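Local coordinates for protein beta-1,3-glucosyltransferase (Paecilomyces sp. J18, PDB 5JVV) that is a fungal enzyme of the beta-1,3-glucosyltransferase type, built around two large, curved beta sheets with short helices and long loops at their edges, at residues T265-D268 against S269-C273. Sequence-based numbering, arbitrary orientation.
Sequences TKED and SLASC
T265 and S272 face each other where the surface loop curls back onto the start of helix 269-279. The backbone N of T265 makes a weak bond to OG of S272, with an N-H...O angle of 135°. A water also bridges the pair, donating to OG1 of T265 and to the carbonyl O of S272; the same threonine hydroxyl also bonds to D275, further along the helix. K266 follows with a straighter amide bond, its N lying 2.9 Å from OG of S272. The serine hydroxyl sits beside its own backbone N (chi1 -62°), turned toward the helix start, where it can take both loop amides. A second water joins this OG to the carbonyl O of K266. Alongside, CB of K266 packs 3.6 Å from CB of A271, and CG still touches the carbonyl of A271; the bend at chi2 then carries the outer chain away from the helix, and the side chain also meets L65. E267 lays the face of its carboxylate over the same methyl, OE1 coming to 3.3 Å from CB of A271. D268 is the N-cap. Its CG stands between the backbone N and the carbonyl carbon, which swings OD1 over the first turn to accept from N of A271 at 3.0 Å, the donor lying nearly along the C-O axis. The D268 carbonyl O accepts from N of S272, also at 3.0 Å, in the first i to i+4 bond of the helix. Chemically, the side chain of D268 satisfies an amide of the opening turn, while OG of S272 accepts from the amides of K266 and, weakly, T265, tying the preceding loop to the helix; the aspartate carboxylate would probably also interact favourably with the positive end of the helix dipole.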
loop_
_atom_site.group_PDB
_atom_site.type_symbol
_atom_site.label_atom_id
_atom_site.label_comp_id
_atom_site.label_asym_id
_atom_site.label_seq_id
_atom_site.Cartn_x
_atom_site.Cartn_y
_atom_site.Cartn_z
ATOM N N THR A 265 21.140 11.977 -11.906
ATOM C CA THR A 265 21.765 13.301 -11.938
ATOM C C THR A 265 22.875 13.459 -10.900
ATOM O O THR A 265 23.645 14.427 -10.958
ATOM C CB THR A 265 20.726 14.394 -11.643
ATOM O OG1 THR A 265 20.036 14.063 -10.430
ATOM C CG2 THR A 265 19.696 14.500 -12.778
ATOM N N LYS A 266 22.940 12.551 -9.930
ATOM C CA LYS A 266 23.885 12.715 -8.824
ATOM C C LYS A 266 24.784 11.489 -8.678
ATOM O O LYS A 266 24.917 10.707 -9.624
ATOM C CB LYS A 266 23.165 13.040 -7.507
ATOM C CG LYS A 266 22.289 14.316 -7.549
ATOM C CD LYS A 266 23.124 15.609 -7.571
ATOM C CE LYS A 266 22.197 16.827 -7.409
ATOM N NZ LYS A 266 22.930 18.135 -7.425
ATOM N N GLU A 267 25.411 11.332 -7.515
ATOM C CA GLU A 267 26.516 10.368 -7.374
ATOM C C GLU A 267 26.088 8.898 -7.305
ATOM O O GLU A 267 26.893 7.998 -7.576
ATOM C CB GLU A 267 27.412 10.726 -6.188
ATOM C CG GLU A 267 26.853 10.364 -4.823
ATOM C CD GLU A 267 26.023 11.465 -4.200
ATOM O OE1 GLU A 267 25.589 12.382 -4.927
ATOM O OE2 GLU A 267 25.794 11.400 -2.972
ATOM N N ASP A 268 24.834 8.657 -6.932
ATOM C CA ASP A 268 24.263 7.310 -6.983
ATOM C C ASP A 268 22.754 7.420 -7.094
ATOM O O ASP A 268 22.213 8.532 -7.098
ATOM C CB ASP A 268 24.693 6.432 -5.795
ATOM C CG ASP A 268 24.276 6.982 -4.434
ATOM O OD1 ASP A 268 23.470 7.928 -4.337
ATOM O OD2 ASP A 268 24.761 6.422 -3.423
ATOM N N SER A 269 22.065 6.288 -7.176
ATOM C CA SER A 269 20.627 6.337 -7.417
ATOM C C SER A 269 19.873 7.019 -6.282
ATOM O O SER A 269 18.925 7.760 -6.532
ATOM C CB SER A 269 20.054 4.950 -7.670
ATOM O OG SER A 269 20.178 4.151 -6.523
ATOM N N LEU A 270 20.293 6.786 -5.041
ATOM C CA LEU A 270 19.601 7.391 -3.905
ATOM C C LEU A 270 19.713 8.909 -3.968
ATOM O O LEU A 270 18.722 9.629 -3.816
ATOM C CB LEU A 270 20.147 6.851 -2.581
ATOM C CG LEU A 270 19.557 7.491 -1.316
ATOM C CD1 LEU A 270 18.079 7.133 -1.156
ATOM C CD2 LEU A 270 20.332 7.055 -0.086
ATOM N N ALA A 271 20.919 9.410 -4.220
ATOM C CA ALA A 271 21.106 10.853 -4.350
ATOM C C ALA A 271 20.340 11.453 -5.532
ATOM O O ALA A 271 19.829 12.571 -5.444
ATOM C CB ALA A 271 22.585 11.195 -4.441
ATOM N N SER A 272 20.273 10.718 -6.638
ATOM C CA SER A 272 19.494 11.171 -7.796
ATOM C C SER A 272 18.014 11.208 -7.476
ATOM O O SER A 272 17.297 12.120 -7.904
ATOM C CB SER A 272 19.757 10.280 -9.009
ATOM O OG SER A 272 21.127 10.353 -9.381
ATOM N N CYS A 273 17.554 10.216 -6.720
ATOM C CA CYS A 273 16.166 10.166 -6.285
ATOM C C CYS A 273 15.828 11.393 -5.430
ATOM O O CYS A 273 14.792 12.039 -5.624
ATOM C CB CYS A 273 15.936 8.885 -5.487
ATOM S SG CYS A 273 14.198 8.624 -5.050
HETATM O O HOH W 1 17.305 13.093 -10.478
HETATM O O HOH W 2 23.091 8.609 -10.091
#